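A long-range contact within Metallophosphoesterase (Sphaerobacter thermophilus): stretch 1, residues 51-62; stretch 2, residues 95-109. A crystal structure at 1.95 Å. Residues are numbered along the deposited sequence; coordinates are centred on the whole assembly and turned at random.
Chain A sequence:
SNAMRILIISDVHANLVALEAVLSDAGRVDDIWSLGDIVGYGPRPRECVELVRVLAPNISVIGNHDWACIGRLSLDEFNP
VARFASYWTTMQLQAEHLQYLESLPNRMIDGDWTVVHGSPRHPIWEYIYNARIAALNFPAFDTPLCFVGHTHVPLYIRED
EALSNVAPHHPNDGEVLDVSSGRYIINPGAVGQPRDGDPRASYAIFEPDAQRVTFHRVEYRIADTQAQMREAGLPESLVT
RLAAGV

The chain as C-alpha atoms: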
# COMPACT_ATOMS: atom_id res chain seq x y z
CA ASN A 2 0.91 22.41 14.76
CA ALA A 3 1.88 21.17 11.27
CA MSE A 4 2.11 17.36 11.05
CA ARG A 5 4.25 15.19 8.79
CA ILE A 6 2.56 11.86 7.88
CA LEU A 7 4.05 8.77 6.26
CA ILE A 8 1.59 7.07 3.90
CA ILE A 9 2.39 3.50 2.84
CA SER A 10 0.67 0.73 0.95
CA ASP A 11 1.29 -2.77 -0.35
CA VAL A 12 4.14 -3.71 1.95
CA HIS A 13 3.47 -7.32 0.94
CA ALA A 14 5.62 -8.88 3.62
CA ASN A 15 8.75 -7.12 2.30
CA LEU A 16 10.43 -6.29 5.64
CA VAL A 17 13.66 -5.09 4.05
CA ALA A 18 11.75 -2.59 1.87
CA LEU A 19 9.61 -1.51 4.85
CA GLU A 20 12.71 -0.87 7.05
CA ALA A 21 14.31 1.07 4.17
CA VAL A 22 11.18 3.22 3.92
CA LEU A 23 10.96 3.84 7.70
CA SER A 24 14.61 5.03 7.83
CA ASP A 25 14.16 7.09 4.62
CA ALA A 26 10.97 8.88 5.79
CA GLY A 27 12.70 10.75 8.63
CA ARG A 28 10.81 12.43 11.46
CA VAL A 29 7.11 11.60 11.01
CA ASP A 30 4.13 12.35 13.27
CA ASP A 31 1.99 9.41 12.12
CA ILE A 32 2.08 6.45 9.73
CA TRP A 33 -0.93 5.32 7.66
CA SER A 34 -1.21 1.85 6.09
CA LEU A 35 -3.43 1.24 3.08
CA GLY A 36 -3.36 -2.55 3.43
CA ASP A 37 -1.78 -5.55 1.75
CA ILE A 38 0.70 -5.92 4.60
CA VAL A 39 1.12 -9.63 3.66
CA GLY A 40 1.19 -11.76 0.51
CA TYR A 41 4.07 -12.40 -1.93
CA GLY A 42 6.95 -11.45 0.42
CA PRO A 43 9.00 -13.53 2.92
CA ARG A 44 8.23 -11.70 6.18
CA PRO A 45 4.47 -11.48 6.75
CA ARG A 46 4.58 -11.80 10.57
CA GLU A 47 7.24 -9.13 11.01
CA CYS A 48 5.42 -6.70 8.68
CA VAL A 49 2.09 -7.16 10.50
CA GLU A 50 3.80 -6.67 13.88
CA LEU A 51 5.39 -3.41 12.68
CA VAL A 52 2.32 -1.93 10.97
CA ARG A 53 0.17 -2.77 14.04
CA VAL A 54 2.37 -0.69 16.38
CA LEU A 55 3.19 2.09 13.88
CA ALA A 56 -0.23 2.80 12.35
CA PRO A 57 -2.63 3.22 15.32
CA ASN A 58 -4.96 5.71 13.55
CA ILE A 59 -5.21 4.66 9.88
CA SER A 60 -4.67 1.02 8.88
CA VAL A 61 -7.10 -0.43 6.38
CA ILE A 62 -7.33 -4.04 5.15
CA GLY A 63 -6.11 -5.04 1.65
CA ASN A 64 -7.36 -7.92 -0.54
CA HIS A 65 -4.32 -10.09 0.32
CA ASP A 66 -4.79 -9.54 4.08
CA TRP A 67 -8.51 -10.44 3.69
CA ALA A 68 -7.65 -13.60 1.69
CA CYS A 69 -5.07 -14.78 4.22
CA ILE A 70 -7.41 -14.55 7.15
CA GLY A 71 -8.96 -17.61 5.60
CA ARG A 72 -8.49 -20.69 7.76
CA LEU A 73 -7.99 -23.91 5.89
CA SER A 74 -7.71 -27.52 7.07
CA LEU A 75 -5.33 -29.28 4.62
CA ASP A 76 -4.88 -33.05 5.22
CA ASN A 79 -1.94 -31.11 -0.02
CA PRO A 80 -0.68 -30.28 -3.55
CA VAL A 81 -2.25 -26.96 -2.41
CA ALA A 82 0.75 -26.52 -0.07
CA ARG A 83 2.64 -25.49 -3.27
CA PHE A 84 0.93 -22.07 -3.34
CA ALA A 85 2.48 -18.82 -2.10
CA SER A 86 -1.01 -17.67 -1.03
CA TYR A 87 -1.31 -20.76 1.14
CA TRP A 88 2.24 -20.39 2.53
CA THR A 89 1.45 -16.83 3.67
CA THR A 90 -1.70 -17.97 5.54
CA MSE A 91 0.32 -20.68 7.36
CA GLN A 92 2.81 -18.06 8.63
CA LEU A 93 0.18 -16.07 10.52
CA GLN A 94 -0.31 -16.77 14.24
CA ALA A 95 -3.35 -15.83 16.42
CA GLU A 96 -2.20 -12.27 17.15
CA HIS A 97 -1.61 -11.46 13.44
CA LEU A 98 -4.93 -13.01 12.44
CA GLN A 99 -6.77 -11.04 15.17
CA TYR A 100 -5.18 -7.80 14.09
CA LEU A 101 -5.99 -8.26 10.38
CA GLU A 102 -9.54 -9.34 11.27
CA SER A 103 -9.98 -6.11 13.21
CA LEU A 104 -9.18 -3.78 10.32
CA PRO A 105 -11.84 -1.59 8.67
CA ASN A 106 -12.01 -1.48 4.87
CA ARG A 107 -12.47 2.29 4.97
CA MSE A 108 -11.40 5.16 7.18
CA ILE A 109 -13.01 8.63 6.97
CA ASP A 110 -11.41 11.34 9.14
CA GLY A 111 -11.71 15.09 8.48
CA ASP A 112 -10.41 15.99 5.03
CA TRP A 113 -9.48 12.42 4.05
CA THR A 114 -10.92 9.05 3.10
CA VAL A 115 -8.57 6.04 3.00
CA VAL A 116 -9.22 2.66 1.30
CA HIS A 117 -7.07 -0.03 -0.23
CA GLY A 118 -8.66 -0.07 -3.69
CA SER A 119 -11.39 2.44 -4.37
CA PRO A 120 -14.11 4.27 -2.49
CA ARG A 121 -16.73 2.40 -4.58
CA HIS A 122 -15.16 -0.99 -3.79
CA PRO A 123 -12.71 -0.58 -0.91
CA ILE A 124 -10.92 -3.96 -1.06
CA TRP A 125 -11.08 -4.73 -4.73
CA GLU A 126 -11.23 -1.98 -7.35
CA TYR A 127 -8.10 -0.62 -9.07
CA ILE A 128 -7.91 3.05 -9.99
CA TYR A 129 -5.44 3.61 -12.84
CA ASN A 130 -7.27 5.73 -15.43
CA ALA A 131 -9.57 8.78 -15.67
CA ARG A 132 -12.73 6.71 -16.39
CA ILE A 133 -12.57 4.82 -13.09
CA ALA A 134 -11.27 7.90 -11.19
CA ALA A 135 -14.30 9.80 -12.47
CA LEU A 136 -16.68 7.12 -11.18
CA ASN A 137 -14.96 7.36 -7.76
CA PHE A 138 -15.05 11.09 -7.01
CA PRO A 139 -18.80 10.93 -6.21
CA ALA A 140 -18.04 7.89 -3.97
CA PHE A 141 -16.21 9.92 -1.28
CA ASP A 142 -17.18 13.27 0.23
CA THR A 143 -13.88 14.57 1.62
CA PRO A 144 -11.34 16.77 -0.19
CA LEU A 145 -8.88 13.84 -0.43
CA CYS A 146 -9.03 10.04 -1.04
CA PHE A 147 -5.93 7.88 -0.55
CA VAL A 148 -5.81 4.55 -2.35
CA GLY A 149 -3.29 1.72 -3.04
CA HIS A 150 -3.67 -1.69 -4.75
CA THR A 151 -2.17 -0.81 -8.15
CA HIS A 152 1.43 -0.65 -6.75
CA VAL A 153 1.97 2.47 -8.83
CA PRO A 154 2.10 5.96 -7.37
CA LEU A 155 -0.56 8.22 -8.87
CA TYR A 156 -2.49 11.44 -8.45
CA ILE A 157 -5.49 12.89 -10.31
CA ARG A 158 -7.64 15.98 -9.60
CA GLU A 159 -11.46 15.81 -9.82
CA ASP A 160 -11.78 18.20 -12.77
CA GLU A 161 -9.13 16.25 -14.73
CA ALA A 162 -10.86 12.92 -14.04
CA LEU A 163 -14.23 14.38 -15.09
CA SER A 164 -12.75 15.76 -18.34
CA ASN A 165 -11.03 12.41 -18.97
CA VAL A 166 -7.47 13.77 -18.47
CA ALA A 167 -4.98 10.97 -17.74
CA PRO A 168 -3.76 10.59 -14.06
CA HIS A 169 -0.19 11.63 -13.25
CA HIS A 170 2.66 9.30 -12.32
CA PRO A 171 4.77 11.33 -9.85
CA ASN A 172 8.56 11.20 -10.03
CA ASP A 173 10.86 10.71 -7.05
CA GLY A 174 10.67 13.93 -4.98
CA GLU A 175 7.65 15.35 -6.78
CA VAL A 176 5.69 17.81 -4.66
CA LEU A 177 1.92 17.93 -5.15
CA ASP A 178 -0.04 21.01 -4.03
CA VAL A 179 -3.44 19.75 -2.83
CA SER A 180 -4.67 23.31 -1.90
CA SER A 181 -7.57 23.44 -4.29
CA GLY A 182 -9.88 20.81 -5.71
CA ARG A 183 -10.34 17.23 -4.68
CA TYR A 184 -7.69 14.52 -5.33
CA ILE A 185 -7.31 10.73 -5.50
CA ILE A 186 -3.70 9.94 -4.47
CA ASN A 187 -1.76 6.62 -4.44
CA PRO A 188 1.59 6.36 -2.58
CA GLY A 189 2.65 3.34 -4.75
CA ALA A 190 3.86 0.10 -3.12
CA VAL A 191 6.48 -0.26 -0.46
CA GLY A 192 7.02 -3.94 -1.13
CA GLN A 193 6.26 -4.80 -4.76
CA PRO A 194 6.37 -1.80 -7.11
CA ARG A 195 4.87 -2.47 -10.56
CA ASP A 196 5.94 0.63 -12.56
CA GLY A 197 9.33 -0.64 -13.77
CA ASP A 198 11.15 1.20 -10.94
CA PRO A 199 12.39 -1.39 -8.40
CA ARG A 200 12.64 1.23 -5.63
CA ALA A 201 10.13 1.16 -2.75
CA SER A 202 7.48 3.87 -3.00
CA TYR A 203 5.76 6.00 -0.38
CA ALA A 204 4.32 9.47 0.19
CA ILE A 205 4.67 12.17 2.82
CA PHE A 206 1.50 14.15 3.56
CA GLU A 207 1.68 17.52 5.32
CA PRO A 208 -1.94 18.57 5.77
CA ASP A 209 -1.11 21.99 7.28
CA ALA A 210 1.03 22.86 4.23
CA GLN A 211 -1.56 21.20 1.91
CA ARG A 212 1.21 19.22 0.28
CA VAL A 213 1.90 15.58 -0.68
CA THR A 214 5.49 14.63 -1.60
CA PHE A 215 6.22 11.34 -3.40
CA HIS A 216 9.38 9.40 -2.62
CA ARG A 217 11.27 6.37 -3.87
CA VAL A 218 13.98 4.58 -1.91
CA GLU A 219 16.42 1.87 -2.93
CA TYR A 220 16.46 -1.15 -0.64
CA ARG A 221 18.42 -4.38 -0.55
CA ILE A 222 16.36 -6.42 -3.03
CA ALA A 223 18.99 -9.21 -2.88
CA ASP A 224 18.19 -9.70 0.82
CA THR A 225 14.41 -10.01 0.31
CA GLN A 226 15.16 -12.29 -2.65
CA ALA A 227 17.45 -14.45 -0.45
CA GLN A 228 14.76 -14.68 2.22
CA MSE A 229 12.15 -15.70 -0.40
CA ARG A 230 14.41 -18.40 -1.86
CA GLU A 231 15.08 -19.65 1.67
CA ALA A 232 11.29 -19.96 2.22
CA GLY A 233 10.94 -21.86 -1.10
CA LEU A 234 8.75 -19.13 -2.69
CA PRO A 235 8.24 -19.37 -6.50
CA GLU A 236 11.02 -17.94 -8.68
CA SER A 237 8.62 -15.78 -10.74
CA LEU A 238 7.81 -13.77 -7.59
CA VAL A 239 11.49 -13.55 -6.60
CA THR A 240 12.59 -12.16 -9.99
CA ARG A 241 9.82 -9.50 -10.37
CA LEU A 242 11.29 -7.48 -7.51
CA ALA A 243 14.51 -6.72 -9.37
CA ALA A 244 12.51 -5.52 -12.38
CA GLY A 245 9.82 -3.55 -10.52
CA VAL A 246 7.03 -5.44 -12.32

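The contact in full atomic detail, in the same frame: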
# COMPACT_ATOMS: atom_id res chain seq x y z
N LEU A 51 4.97 -4.80 12.85
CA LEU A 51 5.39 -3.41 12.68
C LEU A 51 4.26 -2.44 12.37
O LEU A 51 4.12 -1.40 13.04
CB LEU A 51 6.39 -3.30 11.53
CG LEU A 51 7.82 -3.61 11.90
CD1 LEU A 51 8.65 -3.54 10.65
CD2 LEU A 51 8.30 -2.60 12.88
N VAL A 52 3.47 -2.77 11.35
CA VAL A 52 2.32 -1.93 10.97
C VAL A 52 1.33 -1.75 12.13
O VAL A 52 0.81 -0.63 12.37
CB VAL A 52 1.61 -2.45 9.67
CG1 VAL A 52 0.25 -1.73 9.46
CG2 VAL A 52 2.52 -2.23 8.46
N ARG A 53 1.07 -2.83 12.87
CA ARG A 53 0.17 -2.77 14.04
C ARG A 53 0.56 -1.65 15.02
O ARG A 53 -0.29 -0.83 15.44
CB ARG A 53 0.13 -4.11 14.77
CG ARG A 53 -0.71 -4.09 16.04
CD ARG A 53 -0.86 -5.49 16.62
NE ARG A 53 -1.94 -5.51 17.59
CZ ARG A 53 -2.58 -6.60 17.99
NH1 ARG A 53 -2.26 -7.80 17.49
NH2 ARG A 53 -3.55 -6.47 18.87
N VAL A 54 1.85 -1.64 15.39
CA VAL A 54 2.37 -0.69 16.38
C VAL A 54 2.44 0.73 15.78
O VAL A 54 2.08 1.72 16.43
CB VAL A 54 3.81 -1.14 16.90
CG1 VAL A 54 4.48 -0.02 17.70
CG2 VAL A 54 3.70 -2.38 17.76
N LEU A 55 2.88 0.81 14.53
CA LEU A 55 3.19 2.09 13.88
C LEU A 55 2.02 2.87 13.28
O LEU A 55 2.12 4.08 13.06
CB LEU A 55 4.25 1.90 12.81
CG LEU A 55 5.64 1.48 13.31
CD1 LEU A 55 6.55 1.28 12.10
CD2 LEU A 55 6.23 2.52 14.25
N ALA A 56 0.91 2.17 13.00
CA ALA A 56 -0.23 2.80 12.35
C ALA A 56 -1.47 2.69 13.23
O ALA A 56 -2.43 2.02 12.86
CB ALA A 56 -0.45 2.17 10.97
N PRO A 57 -1.47 3.35 14.42
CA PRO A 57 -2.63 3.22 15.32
C PRO A 57 -3.91 3.95 14.85
O PRO A 57 -4.99 3.64 15.32
CB PRO A 57 -2.13 3.82 16.65
CG PRO A 57 -1.01 4.87 16.21
CD PRO A 57 -0.36 4.10 15.05
N ASN A 58 -3.78 4.92 13.94
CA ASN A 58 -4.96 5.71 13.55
C ASN A 58 -5.57 5.29 12.22
O ASN A 58 -6.79 5.25 12.10
CB ASN A 58 -4.62 7.22 13.51
CG ASN A 58 -4.21 7.74 14.86
OD1 ASN A 58 -4.94 7.60 15.85
ND2 ASN A 58 -3.03 8.37 14.93
N ILE A 59 -4.73 5.01 11.22
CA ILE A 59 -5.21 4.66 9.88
C ILE A 59 -4.49 3.40 9.43
O ILE A 59 -3.28 3.41 9.20
CB ILE A 59 -5.01 5.81 8.83
CG1 ILE A 59 -5.75 7.10 9.24
CG2 ILE A 59 -5.49 5.37 7.40
CD1 ILE A 59 -7.21 7.06 8.94
N SER A 60 -5.22 2.29 9.35
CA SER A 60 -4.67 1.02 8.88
C SER A 60 -5.85 0.25 8.32
O SER A 60 -6.71 -0.24 9.07
CB SER A 60 -4.04 0.24 10.06
OG SER A 60 -3.46 -1.00 9.62
N VAL A 61 -5.95 0.18 6.99
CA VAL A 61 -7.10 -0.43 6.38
C VAL A 61 -6.68 -1.78 5.75
O VAL A 61 -5.50 -2.00 5.49
CB VAL A 61 -7.83 0.55 5.36
CG1 VAL A 61 -8.35 1.83 6.09
CG2 VAL A 61 -6.91 0.94 4.20
N ILE A 62 -7.63 -2.69 5.58
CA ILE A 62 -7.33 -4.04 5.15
C ILE A 62 -7.17 -4.01 3.63
O ILE A 62 -7.85 -3.21 2.94
CB ILE A 62 -8.47 -5.02 5.58
CG1 ILE A 62 -8.11 -6.45 5.27
CG2 ILE A 62 -9.83 -4.71 4.90
CD1 ILE A 62 -8.09 -7.31 6.47
N ALA A 95 -2.09 -16.41 15.93
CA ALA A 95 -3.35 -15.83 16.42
C ALA A 95 -3.35 -14.29 16.45
O ALA A 95 -4.27 -13.66 15.97
CB ALA A 95 -3.75 -16.42 17.81
N GLU A 96 -2.28 -13.71 16.98
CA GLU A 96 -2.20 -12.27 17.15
C GLU A 96 -2.24 -11.51 15.81
O GLU A 96 -2.84 -10.43 15.74
CB GLU A 96 -0.93 -11.89 17.94
CG GLU A 96 0.36 -12.09 17.11
CD GLU A 96 1.62 -11.75 17.86
OE1 GLU A 96 2.47 -12.68 18.04
OE2 GLU A 96 1.76 -10.56 18.27
N HIS A 97 -1.61 -12.06 14.77
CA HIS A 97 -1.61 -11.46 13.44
C HIS A 97 -2.97 -11.58 12.80
O HIS A 97 -3.44 -10.62 12.17
CB HIS A 97 -0.58 -12.10 12.51
CG HIS A 97 0.76 -12.24 13.14
ND1 HIS A 97 1.25 -13.46 13.56
CD2 HIS A 97 1.69 -11.32 13.49
CE1 HIS A 97 2.42 -13.29 14.13
NE2 HIS A 97 2.72 -12.00 14.09
N LEU A 98 -3.57 -12.78 12.91
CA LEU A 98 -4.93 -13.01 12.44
C LEU A 98 -5.94 -12.07 13.12
O LEU A 98 -6.78 -11.48 12.45
CB LEU A 98 -5.34 -14.48 12.62
CG LEU A 98 -4.41 -15.40 11.79
CD1 LEU A 98 -4.48 -16.87 12.27
CD2 LEU A 98 -4.74 -15.26 10.29
N GLN A 99 -5.86 -11.93 14.44
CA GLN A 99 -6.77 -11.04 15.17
C GLN A 99 -6.62 -9.59 14.73
O GLN A 99 -7.59 -8.86 14.59
CB GLN A 99 -6.55 -11.13 16.68
CG GLN A 99 -7.01 -12.44 17.31
CD GLN A 99 -6.52 -12.57 18.74
OE1 GLN A 99 -6.20 -11.57 19.37
NE2 GLN A 99 -6.45 -13.79 19.26
N TYR A 100 -5.38 -9.17 14.50
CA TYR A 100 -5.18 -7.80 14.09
C TYR A 100 -5.79 -7.54 12.70
O TYR A 100 -6.47 -6.54 12.49
CB TYR A 100 -3.68 -7.43 14.09
CG TYR A 100 -3.43 -6.05 13.53
CD1 TYR A 100 -3.74 -4.91 14.29
CD2 TYR A 100 -2.88 -5.88 12.26
CE1 TYR A 100 -3.53 -3.62 13.78
CE2 TYR A 100 -2.66 -4.61 11.73
CZ TYR A 100 -2.98 -3.47 12.51
OH TYR A 100 -2.75 -2.20 12.01
N LEU A 101 -5.46 -8.40 11.74
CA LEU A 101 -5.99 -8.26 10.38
C LEU A 101 -7.51 -8.31 10.37
O LEU A 101 -8.12 -7.50 9.68
CB LEU A 101 -5.39 -9.28 9.43
CG LEU A 101 -3.87 -9.12 9.19
CD1 LEU A 101 -3.42 -10.29 8.35
CD2 LEU A 101 -3.48 -7.76 8.54
N GLU A 102 -8.09 -9.23 11.14
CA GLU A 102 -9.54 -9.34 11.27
C GLU A 102 -10.17 -8.07 11.83
O GLU A 102 -11.34 -7.78 11.58
CB GLU A 102 -9.93 -10.54 12.15
CG GLU A 102 -9.69 -11.88 11.44
CD GLU A 102 -9.67 -13.11 12.38
OE1 GLU A 102 -10.02 -12.98 13.58
OE2 GLU A 102 -9.31 -14.22 11.91
N SER A 103 -9.38 -7.28 12.57
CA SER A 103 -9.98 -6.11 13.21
C SER A 103 -10.10 -4.93 12.26
O SER A 103 -10.85 -3.99 12.56
CB SER A 103 -9.18 -5.73 14.46
OG SER A 103 -7.95 -5.07 14.13
N LEU A 104 -9.38 -4.98 11.13
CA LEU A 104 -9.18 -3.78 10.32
C LEU A 104 -10.44 -3.40 9.54
O LEU A 104 -11.12 -4.28 9.01
CB LEU A 104 -7.96 -3.89 9.39
CG LEU A 104 -6.58 -4.12 10.03
CD1 LEU A 104 -5.48 -4.06 8.96
CD2 LEU A 104 -6.25 -3.08 11.11
N PRO A 105 -10.75 -2.10 9.48
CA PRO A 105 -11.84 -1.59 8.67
C PRO A 105 -11.42 -1.61 7.19
O PRO A 105 -10.22 -1.64 6.86
CB PRO A 105 -11.96 -0.16 9.19
CG PRO A 105 -10.51 0.24 9.43
CD PRO A 105 -9.94 -1.01 10.06
N ASN A 106 -12.39 -1.65 6.29
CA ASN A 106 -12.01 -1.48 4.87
C ASN A 106 -11.96 -0.02 4.44
O ASN A 106 -11.55 0.30 3.34
CB ASN A 106 -12.87 -2.39 3.95
CG ASN A 106 -14.31 -1.97 3.86
OD1 ASN A 106 -14.64 -0.83 4.07
ND2 ASN A 106 -15.17 -2.92 3.51
N ARG A 107 -12.39 0.89 5.33
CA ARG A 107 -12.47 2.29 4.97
C ARG A 107 -12.28 3.13 6.21
O ARG A 107 -12.95 2.91 7.22
CB ARG A 107 -13.82 2.63 4.33
CG ARG A 107 -13.92 4.07 3.68
CD ARG A 107 -15.36 4.55 3.47
NE ARG A 107 -16.24 3.50 2.97
CZ ARG A 107 -16.52 3.30 1.68
NH1 ARG A 107 -17.31 2.30 1.33
NH2 ARG A 107 -16.03 4.10 0.74
N MSE A 108 -11.44 4.15 6.13
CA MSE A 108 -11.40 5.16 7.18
C MSE A 108 -11.74 6.54 6.61
O MSE A 108 -11.21 6.95 5.58
CB MSE A 108 -10.03 5.15 7.87
CG MSE A 108 -9.83 3.89 8.81
SE MSE A 108 -11.02 4.00 10.38
CE MSE A 108 -10.42 5.73 10.94
N ILE A 109 -12.67 7.23 7.27
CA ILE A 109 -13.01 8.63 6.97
C ILE A 109 -12.66 9.46 8.19
O ILE A 109 -13.18 9.19 9.29
CB ILE A 109 -14.51 8.82 6.63
CG1 ILE A 109 -14.95 7.93 5.45
CG2 ILE A 109 -14.84 10.34 6.33
CD1 ILE A 109 -16.47 7.74 5.34
O HOH W 1 -2.63 -0.47 14.19
O HOH W 2 -3.93 -9.55 19.25
O HOH W 3 0.58 -8.51 16.20
O HOH W 4 -9.52 -1.11 2.13

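Each stretch runs from helix through loop toward extended chain. The axes of helices 51-55 and 95-103 cross at 54° and come no nearer than 11.2 Å, a gap that R53 and Y100 fill. Within the helices the CA atoms of R53 and Y100 are 7.3 Å apart; past them the chains close to 5.2 Å between V61 CA and N106 CA. Here the single backbone-to-backbone hydrogen bond across the contact forms, from I62 N to P105 O at 3.1 Å, and V61 CA approaches the same P105 O at 3.4 Å in a CA-H...O contact.

Y100 bridges the helices. Its CA-to-CB bond points toward stretch 1, and the aliphatic part of R53 covers one ring face, with R53 CB 3.8 Å from the ring centroid, nearly along the normal. The extended R53 chain then carries its guanidinium past Y100 CB to the neighbourhood of E96, where R53 NH1 sits 3.2 Å from E96 O. Water 3 links R53 NH1 to E96 OE2, and water 2 links it to Q99 OE1, so waters reach the guanidinium, while its face and the methylenes both pack on Y100.

The phenol end of Y100 is buried but not left unpaired. Its OH shares a hydrogen bond with S60 OG at 2.8 Å, and it donates to water 1, which in turn donates to R53 O and A56 O, carbonyls of the last helical turn and of the first residue after it.

Beyond the tyrosine the contact is mainly apolar. The CA-to-CB bond of I62 points toward stretch 2, I62 CB lies 4.0 Å from L104 CB, and I62 CD1 reaches L101 O at 3.2 Å. V61 CG1 meets selenomethionine M108 CG at 3.7 Å, and I59 CD1 meets M108 CB at 3.6 Å. The rule is economical: Y100 and R53 together fill the space between the helices; beyond them, apolar side chains pack around one backbone bond.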